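PDB 5VU3: competence damage-inducible protein A from Enterobacter cloacae subsp. cloacae, which is of unknown function but belongs to the CinA family of competence-damage-inducible proteins. Local coordinates for residues Lys19-Arg24 and Tyr159-Leu164. Sequence-based numbering, arbitrary orientation.
With ACT (acetate ion), chain I.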
loop_
_atom_site.group_PDB
_atom_site.type_symbol
_atom_site.label_atom_id
_atom_site.label_comp_id
_atom_site.label_asym_id
_atom_site.label_seq_id
_atom_site.Cartn_x
_atom_site.Cartn_y
_atom_site.Cartn_z
ATOM N N LYS A 19 0.147 17.545 -1.903
ATOM C CA LYS A 19 -0.752 18.623 -2.311
ATOM C C LYS A 19 -0.322 19.221 -3.646
ATOM O O LYS A 19 -1.153 19.434 -4.543
ATOM C CB LYS A 19 -0.808 19.699 -1.229
ATOM C CG LYS A 19 -1.766 20.832 -1.535
ATOM C CD LYS A 19 -1.839 21.790 -0.355
ATOM C CE LYS A 19 -2.885 22.866 -0.568
ATOM N NZ LYS A 19 -2.873 23.831 0.565
ATOM N N LYS A 20 0.978 19.495 -3.802
ATOM C CA LYS A 20 1.486 19.998 -5.077
ATOM C C LYS A 20 1.208 19.008 -6.202
ATOM O O LYS A 20 0.772 19.389 -7.295
ATOM C CB LYS A 20 2.988 20.261 -4.978
ATOM C CG LYS A 20 3.394 21.633 -4.470
ATOM C CD LYS A 20 4.809 21.583 -3.907
ATOM C CE LYS A 20 5.579 22.867 -4.168
ATOM N NZ LYS A 20 6.360 22.788 -5.437
ATOM N N LEU A 21 1.479 17.726 -5.948
ATOM C CA LEU A 21 1.307 16.699 -6.968
ATOM C C LEU A 21 -0.159 16.541 -7.354
ATOM O O LEU A 21 -0.487 16.422 -8.541
ATOM C CB LEU A 21 1.889 15.378 -6.454
ATOM C CG LEU A 21 1.795 14.144 -7.347
ATOM C CD1 LEU A 21 2.551 14.380 -8.645
ATOM C CD2 LEU A 21 2.359 12.924 -6.606
ATOM N N ALA A 22 -1.053 16.539 -6.360
ATOM C CA ALA A 22 -2.488 16.522 -6.627
ATOM C C ALA A 22 -2.891 17.632 -7.592
ATOM O O ALA A 22 -3.657 17.404 -8.536
ATOM C CB ALA A 22 -3.260 16.661 -5.313
ATOM N N SER A 23 -2.388 18.848 -7.362
ATOM C CA SER A 23 -2.725 19.969 -8.235
ATOM C C SER A 23 -2.277 19.706 -9.666
ATOM O O SER A 23 -3.053 19.890 -10.616
ATOM C CB SER A 23 -2.091 21.256 -7.708
ATOM O OG SER A 23 -2.905 21.860 -6.720
ATOM N N ARG A 24 -1.020 19.284 -9.845
ATOM C CA ARG A 24 -0.499 19.059 -11.193
ATOM C C ARG A 24 -1.281 17.969 -11.910
ATOM O O ARG A 24 -1.654 18.118 -13.080
ATOM C CB ARG A 24 0.982 18.680 -11.149
ATOM C CG ARG A 24 1.854 19.520 -10.245
ATOM C CD ARG A 24 2.413 20.730 -10.962
ATOM N NE ARG A 24 3.528 21.335 -10.232
ATOM C CZ ARG A 24 3.412 21.958 -9.063
ATOM N NH1 ARG A 24 2.227 22.064 -8.469
ATOM N NH2 ARG A 24 4.484 22.480 -8.483
ATOM N N TYR A 159 11.653 11.410 -1.599
ATOM C CA TYR A 159 12.413 11.590 -2.831
ATOM C C TYR A 159 11.578 11.233 -4.061
ATOM O O TYR A 159 11.595 11.965 -5.058
ATOM C CB TYR A 159 13.701 10.758 -2.769
ATOM C CG TYR A 159 14.499 10.714 -4.055
ATOM C CD1 TYR A 159 15.490 11.656 -4.321
ATOM C CD2 TYR A 159 14.284 9.709 -4.993
ATOM C CE1 TYR A 159 16.227 11.611 -5.497
ATOM C CE2 TYR A 159 15.014 9.654 -6.163
ATOM C CZ TYR A 159 15.979 10.604 -6.414
ATOM O OH TYR A 159 16.694 10.535 -7.586
ATOM N N SER A 160 10.822 10.129 -4.006
ATOM C CA SER A 160 10.018 9.740 -5.166
ATOM C C SER A 160 8.994 10.812 -5.504
ATOM O O SER A 160 8.751 11.104 -6.683
ATOM C CB SER A 160 9.322 8.395 -4.924
ATOM O OG SER A 160 8.274 8.498 -3.967
ATOM N N LEU A 161 8.403 11.432 -4.477
ATOM C CA LEU A 161 7.383 12.448 -4.702
ATOM C C LEU A 161 7.995 13.755 -5.187
ATOM O O LEU A 161 7.444 14.408 -6.083
ATOM C CB LEU A 161 6.596 12.679 -3.408
ATOM C CG LEU A 161 5.716 11.493 -2.989
ATOM C CD1 LEU A 161 5.337 11.601 -1.504
ATOM C CD2 LEU A 161 4.468 11.439 -3.867
ATOM N N ALA A 162 9.113 14.173 -4.582
ATOM C CA ALA A 162 9.732 15.441 -4.957
ATOM C C ALA A 162 10.188 15.418 -6.407
ATOM O O ALA A 162 10.017 16.400 -7.143
ATOM C CB ALA A 162 10.914 15.743 -4.034
ATOM N N GLU A 163 10.771 14.299 -6.834
ATOM C CA GLU A 163 11.202 14.174 -8.219
ATOM C C GLU A 163 10.023 14.226 -9.178
ATOM O O GLU A 163 10.094 14.888 -10.218
ATOM C CB GLU A 163 11.989 12.877 -8.390
ATOM C CG GLU A 163 13.335 12.908 -7.690
ATOM C CD GLU A 163 14.068 14.214 -7.946
ATOM O OE1 GLU A 163 14.660 14.340 -9.039
ATOM O OE2 GLU A 163 14.044 15.110 -7.067
ATOM N N LEU A 164 8.933 13.521 -8.858
ATOM C CA LEU A 164 7.774 13.533 -9.746
ATOM C C LEU A 164 7.187 14.931 -9.864
ATOM O O LEU A 164 6.803 15.359 -10.958
ATOM C CB LEU A 164 6.704 12.555 -9.257
ATOM C CG LEU A 164 5.504 12.443 -10.210
ATOM C CD1 LEU A 164 5.976 12.109 -11.632
ATOM C CD2 LEU A 164 4.476 11.408 -9.731
HETATM C C ACT I . 2.113 25.486 -6.004
HETATM O O ACT I . 2.900 24.847 -6.755
HETATM O OXT ACT I . 1.068 26.119 -6.317
HETATM C CH3 ACT I . 2.499 25.491 -4.491
#
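Leu21 meets Leu161 and Leu164 through methyl groups, its two branches dividing the work unevenly. Leu21 CD1 lies 3.7 Å from Leu164 CD2 and also comes close to Leu164 CG. Leu21 CD2 sits 3.8 Å from Leu161 CD2. That same Leu21 CD2 stays farther from Leu164 CD2, at 4.1 Å. In both pairs the side chains cross at about a right angle. These methyl contacts show the fork of Leu21 bridging two residues that are three positions apart on the partner helix. Its chi1 of 179° sets CG opposite the backbone N and carries the fork outward to them. Leu161 reaches the contact differently: its CB leaves the backbone neither toward nor away from helix 14-28, and with CG anti to the carbonyl carbon (chi1 -68°) the end of the side chain comes nearer, bringing CD2 to Leu21 CD2. The closest CA pair, Leu21 and Leu164, is 7.7 Å apart, and only 137 Å² is buried in all, with no hydrogen bond between the segments; this is purely apolar packing by three buried leucines.

Away from that junction, an acetate, probably from the crystallisation liquor, approaches the Arg24 guanidinium obliquely. Its O accepts two weak hydrogen bonds, from NH1 and NH2 of Arg24, both with an N-H...O angle of 133°, while Arg24 NE is hydrogen-bonded to Ser169 OG.

The contact joins helix 14-28 to the C-terminal helix 149-167. Leu47 of helix 42-49 touches both Leu21 and Leu161, whereas Leu164 seats helix 149-167 on the mixed sheet, packing on Val106 and Ile108 of strand 106-112 and on Trp132 and Ile134 of strand 127-134; helix 14-28 meets that helix through Leu21.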